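Local coordinates for protein ricin B-related lectin (Polyporus squamosus, PDB 5MUA) that binds galactose through a beta-trefoil lectin domain and also carries a calcium-binding, papain-like protease domain that takes up the inhibitor E-64, at residues D26-A29 with N30-P33; V62-A65 with F66-S69; A77-D80 with G81-I84; R88-G92 with D93-W97. One frame throughout, in Å; residues are numbered along the deposited sequence.

All four contacts are local turns in the lectin half of the chain, and they follow one another in sequence. Contact 1 bends the loop between strands 19-23 and 35-39, contact 2 reverses the chain after strand 59-64, contact 3 leads into strand 82-87, and contact 4 fills the passage from that strand to 97-100. Their centres lie about 13 to 20 Å apart. Contact 4 touches two others: Trp-97 packs against Val-62 of contact 2 and Ile-84 of contact 3, while contact 1 touches none. Contact 4 supplies the galactose-binding residue Asn-94, and the side chain of Ser-32 of contact 1 lies about 5 Å from the bound sugar. The sugar site is thus built from loops and strand residues of the trefoil.

Contact 1. Residues D26-A29 with N30-P33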
loop_
_atom_site.group_PDB
_atom_site.type_symbol
_atom_site.label_atom_id
_atom_site.label_comp_id
_atom_site.label_asym_id
_atom_site.label_seq_id
_atom_site.Cartn_x
_atom_site.Cartn_y
_atom_site.Cartn_z
ATOM N N ASP B 26 -5.173 -6.486 -31.774
ATOM C CA ASP B 26 -4.905 -5.810 -33.019
ATOM C C ASP B 26 -6.125 -5.080 -33.534
ATOM O O ASP B 26 -7.284 -5.614 -33.508
ATOM C CB ASP B 26 -4.462 -6.795 -34.079
ATOM C CG ASP B 26 -3.047 -7.317 -33.838
ATOM O OD1 ASP B 26 -2.193 -6.531 -33.361
ATOM O OD2 ASP B 26 -2.843 -8.482 -34.153
ATOM N N SER B 27 -5.889 -3.858 -33.919
ATOM C CA SER B 27 -6.955 -3.028 -34.544
ATOM C C SER B 27 -6.241 -2.058 -35.434
ATOM O O SER B 27 -5.022 -2.067 -35.480
ATOM C CB SER B 27 -7.801 -2.346 -33.469
ATOM O OG SER B 27 -6.999 -1.543 -32.642
ATOM N N SER B 28 -6.938 -1.167 -36.094
ATOM C CA SER B 28 -6.284 -0.114 -36.895
ATOM C C SER B 28 -7.295 1.027 -37.009
ATOM O O SER B 28 -8.401 0.921 -36.506
ATOM C CB SER B 28 -5.964 -0.633 -38.316
ATOM O OG SER B 28 -7.186 -0.749 -39.000
ATOM N N ALA B 29 -6.918 2.104 -37.673
ATOM C CA ALA B 29 -7.856 3.211 -37.870
ATOM C C ALA B 29 -9.187 2.721 -38.367
ATOM O O ALA B 29 -10.209 3.335 -38.092
ATOM C CB ALA B 29 -7.354 4.237 -38.913
ATOM N N ASN B 30 -9.149 1.770 -39.269
ATOM C CA ASN B 30 -10.374 1.415 -39.987
ATOM C C ASN B 30 -10.904 0.037 -39.617
ATOM O O ASN B 30 -11.787 -0.442 -40.287
ATOM C CB ASN B 30 -10.031 1.406 -41.484
ATOM C CG ASN B 30 -9.376 2.685 -41.906
ATOM O OD1 ASN B 30 -9.927 3.779 -41.682
ATOM N ND2 ASN B 30 -8.183 2.585 -42.442
ATOM N N LYS B 31 -10.345 -0.624 -38.613
ATOM C CA LYS B 31 -10.725 -2.015 -38.240
ATOM C C LYS B 31 -10.823 -2.041 -36.670
ATOM O O LYS B 31 -9.855 -1.769 -35.990
ATOM C CB LYS B 31 -9.611 -2.958 -38.743
ATOM C CG LYS B 31 -9.410 -4.245 -37.999
ATOM C CD LYS B 31 -10.179 -5.327 -38.676
ATOM C CE LYS B 31 -9.913 -6.705 -38.135
ATOM N NZ LYS B 31 -10.006 -6.782 -36.688
ATOM N N SER B 32 -11.961 -2.413 -36.120
ATOM C CA SER B 32 -12.090 -2.590 -34.680
ATOM C C SER B 32 -11.473 -3.948 -34.285
ATOM O O SER B 32 -11.404 -4.832 -35.127
ATOM C CB SER B 32 -13.573 -2.459 -34.306
ATOM O OG SER B 32 -14.005 -1.085 -34.371
ATOM N N PRO B 33 -11.007 -4.118 -33.021
ATOM C CA PRO B 33 -10.557 -5.429 -32.559
ATOM C C PRO B 33 -11.728 -6.430 -32.527
ATOM O O PRO B 33 -12.849 -6.100 -32.114
ATOM C CB PRO B 33 -10.053 -5.194 -31.121
ATOM C CG PRO B 33 -10.783 -3.969 -30.672
ATOM C CD PRO B 33 -11.051 -3.132 -31.916
HETATM O O HOH W 1 -8.757 -7.785 -34.305
#
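Ser-28 and Lys-31 face each other across a type I beta turn as an antiparallel hydrogen-bonded pair, with CA atoms 5.0 Å apart, and the two arms run almost back on themselves. Two backbone bonds close the pair: Ser-28 N donates to Lys-31 O at 3.0 Å, and Lys-31 N to Ser-28 O at 3.3 Å. The hydroxyl of Ser-28 folds into the bend, held between its own backbone N and carbonyl carbon (chi1 72°), and there OG accepts Asn-30 N at 3.2 Å, with Lys-31 CB close beside it. The turn caps the excursion between strands 19-23 and 35-39, an antiparallel hairpin of the beta-trefoil. Lys-31 bends at chi2 (95°) and again at its end, which curls the chain back along its own arm; NZ donates to Ser-32 O at 2.9 Å and also forms a salt bridge with Asp-34. A water bridges the two arms, donating to Asp-26 O at 2.7 Å and accepting from Lys-31 NZ. Farther from the bend, Ser-27 CB rests on Pro-33 CD at 3.7 Å, and Pro-33 CA makes a CA-H...O contact of 3.4 Å with Asp-26 O.

Contact 2. Residues V62-A65 with F66-S69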
loop_
_atom_site.group_PDB
_atom_site.type_symbol
_atom_site.label_atom_id
_atom_site.label_comp_id
_atom_site.label_asym_id
_atom_site.label_seq_id
_atom_site.Cartn_x
_atom_site.Cartn_y
_atom_site.Cartn_z
ATOM N N VAL B 62 -21.377 -6.141 -21.887
ATOM C CA VAL B 62 -20.357 -7.145 -21.749
ATOM C C VAL B 62 -19.083 -6.443 -22.172
ATOM O O VAL B 62 -18.827 -6.173 -23.345
ATOM C CB VAL B 62 -20.653 -8.404 -22.626
ATOM C CG1 VAL B 62 -19.525 -9.419 -22.539
ATOM C CG2 VAL B 62 -21.973 -8.973 -22.235
ATOM N N ARG B 63 -18.306 -6.083 -21.181
ATOM C CA ARG B 63 -17.099 -5.247 -21.348
ATOM C C ARG B 63 -15.837 -6.026 -21.146
ATOM O O ARG B 63 -15.744 -6.800 -20.198
ATOM C CB ARG B 63 -17.181 -4.092 -20.330
ATOM C CG ARG B 63 -16.194 -2.994 -20.557
ATOM C CD ARG B 63 -16.252 -1.906 -19.486
ATOM N NE ARG B 63 -15.479 -0.796 -19.981
ATOM C CZ ARG B 63 -15.293 0.339 -19.324
ATOM N NH1 ARG B 63 -15.766 0.503 -18.087
ATOM N NH2 ARG B 63 -14.629 1.291 -19.919
ATOM N N ASN B 64 -14.848 -5.797 -21.985
ATOM C CA ASN B 64 -13.559 -6.467 -21.842
ATOM C C ASN B 64 -12.817 -5.785 -20.675
ATOM O O ASN B 64 -12.605 -4.593 -20.707
ATOM C CB ASN B 64 -12.776 -6.416 -23.147
ATOM C CG ASN B 64 -11.596 -7.327 -23.131
ATOM O OD1 ASN B 64 -10.484 -6.886 -22.937
ATOM N ND2 ASN B 64 -11.827 -8.623 -23.344
ATOM N N ALA B 65 -12.538 -6.501 -19.594
ATOM C CA ALA B 65 -11.970 -5.841 -18.384
ATOM C C ALA B 65 -10.616 -5.238 -18.795
ATOM O O ALA B 65 -10.281 -4.129 -18.338
ATOM C CB ALA B 65 -11.789 -6.821 -17.228
ATOM N N PHE B 66 -9.840 -5.983 -19.592
ATOM C CA PHE B 66 -8.503 -5.576 -19.977
ATOM C C PHE B 66 -8.544 -4.336 -20.868
ATOM O O PHE B 66 -8.018 -3.306 -20.520
ATOM C CB PHE B 66 -7.752 -6.740 -20.638
ATOM C CG PHE B 66 -6.353 -6.403 -21.119
ATOM C CD1 PHE B 66 -5.306 -6.291 -20.218
ATOM C CD2 PHE B 66 -6.100 -6.144 -22.470
ATOM C CE1 PHE B 66 -4.032 -5.956 -20.667
ATOM C CE2 PHE B 66 -4.830 -5.792 -22.935
ATOM C CZ PHE B 66 -3.788 -5.728 -22.016
ATOM N N ALA B 67 -9.210 -4.444 -22.035
ATOM C CA ALA B 67 -9.149 -3.427 -23.079
ATOM C C ALA B 67 -10.120 -2.278 -22.854
ATOM O O ALA B 67 -9.941 -1.203 -23.446
ATOM C CB ALA B 67 -9.377 -4.030 -24.466
ATOM N N GLY B 68 -11.096 -2.468 -22.007
ATOM C CA GLY B 68 -12.145 -1.477 -21.744
ATOM C C GLY B 68 -13.251 -1.411 -22.782
ATOM O O GLY B 68 -14.298 -0.782 -22.530
ATOM N N SER B 69 -12.992 -1.997 -23.947
ATOM C CA SER B 69 -13.900 -2.035 -25.108
ATOM C C SER B 69 -15.169 -2.856 -24.716
ATOM O O SER B 69 -15.134 -3.806 -23.931
ATOM C CB SER B 69 -13.221 -2.826 -26.259
ATOM O OG SER B 69 -12.010 -2.293 -26.638
#
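Backbone bonds tie Asn-64 to the returning chain on two levels: Asn-64 N donates to Ser-69 O at 2.8 Å, and Asn-64 O accepts Gly-68 N at 2.9 Å. Gly-68 makes the reversal with a positive phi of 79°.

Side-chain to backbone bonds complete the turn. The amide of Asn-64 swings over the bend with CG opposite the backbone N (chi1 -168°), and OD1 receives Ala-67 N at 2.9 Å in its carbonyl plane, on a lone pair. Together with the bond from Gly-68 N, this fits an Asx motif. Arg-63 stretches out fully from CG to NE, and its guanidinium meets Gly-68 O at the edge, in plane: NE donates at 2.8 Å, and NH2 adds a weak bond of 3.4 Å to the same Gly-68 O.

Carbon atoms close in round the Asn-64 oxygen, with Ala-67 CB 3.4 Å and Phe-66 CB 3.6 Å from Asn-64 OD1. The other end of that amide, ND2, is taken by Asn-46 O. Strand 59-64, which enters this turn, pairs with 49-53 and 97-100 in the trefoil; the backbones of Ala-65 and Phe-66 hydrogen-bond to those of Ala-229 and Lys-228, respectively, just beyond helix 208-226.

Contact 3. Residues A77-D80 with G81-I84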
loop_
_atom_site.group_PDB
_atom_site.type_symbol
_atom_site.label_atom_id
_atom_site.label_comp_id
_atom_site.label_asym_id
_atom_site.label_seq_id
_atom_site.Cartn_x
_atom_site.Cartn_y
_atom_site.Cartn_z
ATOM N N ALA B 77 -25.909 -4.637 -37.385
ATOM C CA ALA B 77 -26.499 -5.459 -38.458
ATOM C C ALA B 77 -27.019 -6.834 -37.919
ATOM O O ALA B 77 -26.337 -7.591 -37.151
ATOM C CB ALA B 77 -25.484 -5.648 -39.577
ATOM N N ALA B 78 -28.229 -7.142 -38.356
ATOM C CA ALA B 78 -28.907 -8.384 -38.007
ATOM C C ALA B 78 -28.489 -9.508 -38.948
ATOM O O ALA B 78 -28.807 -10.682 -38.726
ATOM C CB ALA B 78 -30.435 -8.176 -38.096
ATOM N N THR B 79 -27.789 -9.146 -39.996
ATOM C CA THR B 79 -27.402 -10.114 -41.003
ATOM C C THR B 79 -26.535 -11.204 -40.427
ATOM O O THR B 79 -25.684 -10.969 -39.559
ATOM C CB THR B 79 -26.811 -9.456 -42.267
ATOM O OG1 THR B 79 -26.840 -10.335 -43.396
ATOM C CG2 THR B 79 -25.452 -8.922 -42.059
ATOM N N ASP B 80 -26.772 -12.430 -40.903
ATOM C CA ASP B 80 -25.947 -13.540 -40.444
ATOM C C ASP B 80 -24.483 -13.314 -40.795
ATOM O O ASP B 80 -24.130 -12.921 -41.919
ATOM C CB ASP B 80 -26.437 -14.837 -41.079
ATOM C CG ASP B 80 -27.741 -15.266 -40.549
ATOM O OD1 ASP B 80 -28.173 -14.899 -39.460
ATOM O OD2 ASP B 80 -28.415 -16.040 -41.300
ATOM N N GLY B 81 -23.612 -13.600 -39.815
ATOM C CA GLY B 81 -22.167 -13.546 -39.993
ATOM C C GLY B 81 -21.556 -12.179 -39.748
ATOM O O GLY B 81 -20.373 -12.002 -40.056
ATOM N N THR B 82 -22.360 -11.247 -39.237
ATOM C CA THR B 82 -21.883 -9.946 -38.822
ATOM C C THR B 82 -20.863 -10.056 -37.683
ATOM O O THR B 82 -21.090 -10.782 -36.734
ATOM C CB THR B 82 -23.064 -9.123 -38.297
ATOM O OG1 THR B 82 -24.016 -8.945 -39.373
ATOM C CG2 THR B 82 -22.619 -7.763 -37.792
ATOM N N ALA B 83 -19.768 -9.317 -37.804
ATOM C CA ALA B 83 -18.647 -9.422 -36.848
ATOM C C ALA B 83 -19.118 -8.949 -35.492
ATOM O O ALA B 83 -19.862 -7.945 -35.386
ATOM C CB ALA B 83 -17.478 -8.540 -37.281
ATOM N N ILE B 84 -18.575 -9.603 -34.482
ATOM C CA ILE B 84 -18.715 -9.187 -33.081
ATOM C C ILE B 84 -17.335 -8.578 -32.735
ATOM O O ILE B 84 -16.336 -9.252 -32.866
ATOM C CB ILE B 84 -19.000 -10.351 -32.102
ATOM C CG1 ILE B 84 -20.267 -11.138 -32.459
ATOM C CG2 ILE B 84 -19.056 -9.827 -30.658
ATOM C CD1 ILE B 84 -21.548 -10.358 -32.358
#
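Two donors of one residue, Thr-82, converge on a single acceptor, Thr-79 O, and the side chain makes the shorter link: OG1 donates at 2.6 Å, while Thr-82 N reaches the same Thr-79 O at 3.4 Å in a weak bond. The backbone here is a type II beta turn from Thr-79 to Thr-82, and it runs straight into a G1 beta bulge, because Gly-81 and Thr-82 both face Gly-132 of strand 129-133. Gly-81 serves both motifs with a positive phi of 87°, and the chain passes from it into strand 82-87 of the beta-trefoil. The doubled grip follows from the torsion of Thr-82: OG1 lies beside its backbone N and opposite the carbonyl carbon (chi1 -62°), which lets hydroxyl and amide share one oxygen. The hydroxyl approaches from a little outside the carbonyl plane, tilted by 31°. Buried as Thr-82 is, its polar end is thereby satisfied within the turn.

At the corner, Asp-80 sends its carboxylate away from the turn, where OD1 accepts Gln-134 N and fastens the bend to the chain just after strand 129-133. The loop closed in this way directly follows the galactose-binding residues Gly-75 and His-76. Ala-77, the next residue, points its methyl at the threonine, with CB lying 3.6 Å from Thr-82 OG1 and 4.0 Å from Thr-82 CG2.

Contact 4. Residues R88-G92 with D93-W97; sequences RPTGG and DNQKW. With GAL (beta-D-galactopyranose), chain J.
Flat against the loop, the Gln-95 amide carries Thr-90 OG1 over one face, 3.4 Å from CD, and Arg-88 O at its edge, 2.9 Å from NE2 and only 1° out of the amide plane. Gln-95, Lys-96 and Trp-97 form the QxW signature of ricin-type beta-trefoils. At the other end of the amide, OE1 accepts Thr-90 N at 3.0 Å, a donor standing 38° out of plane. One amide thus clasps the chain on both sides of Pro-89. The guanidinium of Arg-88 has Thr-90 CG2 above one face, offset toward its rim.

As second shell to the sugar, Gln-95 NE2 also donates to the galactose-binding residue Asp-72. Trp-97 NE1 donates to Met-71 O, tying the tryptophan to strand 70-73. The loop is held by an ST turn, in which Gly-92 N donates to Thr-90 OG1 at 3.0 Å, and by the i to i+3 bond of the 3-10 turn, Gln-95 N to Gly-92 O at 3.1 Å.

A water meets Thr-90 OG1 and galactose O3 and donates to Asn-94 OD1 at 2.6 Å. Asp-72, Gly-75 and His-76 complete the site. Asn-94, whose ND2 also binds Leu-73 O, reaches the sugar directly: ND2 donates to galactose O3 at 2.9 Å, nearly straight at 175°.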
loop_
_atom_site.group_PDB
_atom_site.type_symbol
_atom_site.label_atom_id
_atom_site.label_comp_id
_atom_site.label_asym_id
_atom_site.label_seq_id
_atom_site.Cartn_x
_atom_site.Cartn_y
_atom_site.Cartn_z
ATOM N N ARG B 88 -15.743 1.308 -28.395
ATOM C CA ARG B 88 -15.971 2.296 -27.344
ATOM C C ARG B 88 -17.437 2.321 -26.966
ATOM O O ARG B 88 -18.319 2.027 -27.811
ATOM C CB ARG B 88 -15.523 3.682 -27.801
ATOM C CG ARG B 88 -16.410 4.277 -28.883
ATOM C CD ARG B 88 -15.882 5.608 -29.467
ATOM N NE ARG B 88 -16.788 6.050 -30.517
ATOM C CZ ARG B 88 -17.993 6.595 -30.348
ATOM N NH1 ARG B 88 -18.477 6.876 -29.149
ATOM N NH2 ARG B 88 -18.726 6.905 -31.419
ATOM N N PRO B 89 -17.727 2.681 -25.729
ATOM C CA PRO B 89 -19.107 2.706 -25.327
ATOM C C PRO B 89 -19.950 3.719 -26.077
ATOM O O PRO B 89 -19.575 4.907 -26.182
ATOM C CB PRO B 89 -19.051 3.113 -23.835
ATOM C CG PRO B 89 -17.695 3.710 -23.615
ATOM C CD PRO B 89 -16.801 2.959 -24.587
ATOM N N THR B 90 -21.117 3.294 -26.574
ATOM C CA THR B 90 -22.005 4.221 -27.271
ATOM C C THR B 90 -23.363 4.391 -26.584
ATOM O O THR B 90 -24.141 5.242 -27.005
ATOM C CB THR B 90 -22.254 3.711 -28.706
ATOM O OG1 THR B 90 -22.905 2.459 -28.608
ATOM C CG2 THR B 90 -20.946 3.636 -29.509
ATOM N N GLY B 91 -23.739 3.513 -25.649
ATOM C CA GLY B 91 -25.100 3.452 -25.179
ATOM C C GLY B 91 -26.066 2.801 -26.188
ATOM O O GLY B 91 -27.240 2.725 -25.918
ATOM N N GLY B 92 -25.584 2.310 -27.329
ATOM C CA GLY B 92 -26.471 1.750 -28.357
ATOM C C GLY B 92 -26.971 0.364 -27.950
ATOM O O GLY B 92 -26.342 -0.369 -27.163
ATOM N N ASP B 93 -28.073 -0.043 -28.556
ATOM C CA ASP B 93 -28.668 -1.319 -28.250
ATOM C C ASP B 93 -27.848 -2.506 -28.837
ATOM O O ASP B 93 -28.056 -3.683 -28.428
ATOM C CB ASP B 93 -30.080 -1.349 -28.748
ATOM C CG ASP B 93 -31.029 -0.657 -27.787
ATOM O OD1 ASP B 93 -30.668 -0.412 -26.619
ATOM O OD2 ASP B 93 -32.148 -0.438 -28.215
ATOM N N ASN B 94 -26.956 -2.188 -29.770
ATOM C CA ASN B 94 -26.018 -3.201 -30.318
ATOM C C ASN B 94 -24.816 -3.417 -29.404
ATOM O O ASN B 94 -23.876 -4.114 -29.767
ATOM C CB ASN B 94 -25.529 -2.838 -31.721
ATOM C CG ASN B 94 -24.584 -1.614 -31.722
ATOM O OD1 ASN B 94 -24.821 -0.638 -30.995
ATOM N ND2 ASN B 94 -23.531 -1.679 -32.516
ATOM N N GLN B 95 -24.774 -2.780 -28.254
ATOM C CA GLN B 95 -23.851 -3.161 -27.133
ATOM C C GLN B 95 -24.574 -3.713 -25.903
ATOM O O GLN B 95 -23.977 -3.845 -24.820
ATOM C CB GLN B 95 -22.969 -1.952 -26.716
ATOM C CG GLN B 95 -22.176 -1.429 -27.914
ATOM C CD GLN B 95 -21.257 -0.307 -27.560
ATOM O OE1 GLN B 95 -21.348 0.272 -26.439
ATOM N NE2 GLN B 95 -20.278 -0.056 -28.441
ATOM N N LYS B 96 -25.879 -3.959 -26.017
ATOM C CA LYS B 96 -26.646 -4.538 -24.966
ATOM C C LYS B 96 -27.015 -5.947 -25.365
ATOM O O LYS B 96 -27.371 -6.204 -26.542
ATOM C CB LYS B 96 -27.925 -3.749 -24.731
ATOM C CG LYS B 96 -27.649 -2.364 -24.120
ATOM C CD LYS B 96 -28.970 -1.604 -23.924
ATOM C CE LYS B 96 -28.856 -0.421 -22.981
ATOM N NZ LYS B 96 -28.085 0.670 -23.572
ATOM N N TRP B 97 -26.910 -6.816 -24.382
ATOM C CA TRP B 97 -26.959 -8.281 -24.580
ATOM C C TRP B 97 -27.903 -8.947 -23.584
ATOM O O TRP B 97 -27.806 -8.695 -22.381
ATOM C CB TRP B 97 -25.551 -8.845 -24.449
ATOM C CG TRP B 97 -24.619 -8.270 -25.444
ATOM C CD1 TRP B 97 -23.726 -7.260 -25.248
ATOM C CD2 TRP B 97 -24.497 -8.632 -26.828
ATOM N NE1 TRP B 97 -23.110 -6.969 -26.402
ATOM C CE2 TRP B 97 -23.531 -7.788 -27.394
ATOM C CE3 TRP B 97 -25.127 -9.563 -27.645
ATOM C CZ2 TRP B 97 -23.127 -7.874 -28.745
ATOM C CZ3 TRP B 97 -24.696 -9.703 -29.006
ATOM C CH2 TRP B 97 -23.760 -8.849 -29.560
HETATM C C1 GAL J . -21.319 1.601 -36.070
HETATM C C2 GAL J . -21.905 1.266 -34.700
HETATM C C3 GAL J . -20.871 0.917 -33.648
HETATM C C4 GAL J . -19.905 -0.126 -34.230
HETATM C C5 GAL J . -19.366 0.337 -35.610
HETATM C C6 GAL J . -18.514 -0.697 -36.314
HETATM O O1 GAL J . -22.410 1.635 -36.944
HETATM O O2 GAL J . -22.643 2.411 -34.240
HETATM O O3 GAL J . -21.597 0.476 -32.471
HETATM O O4 GAL J . -20.669 -1.353 -34.361
HETATM O O5 GAL J . -20.447 0.616 -36.516
HETATM O O6 GAL J . -17.986 -0.112 -37.492
HETATM O O HOH W 2 -23.414 1.587 -31.023
HETATM O O HOH W 3 -22.752 1.173 -24.404
HETATM O O HOH W 4 -25.282 0.026 -24.460
#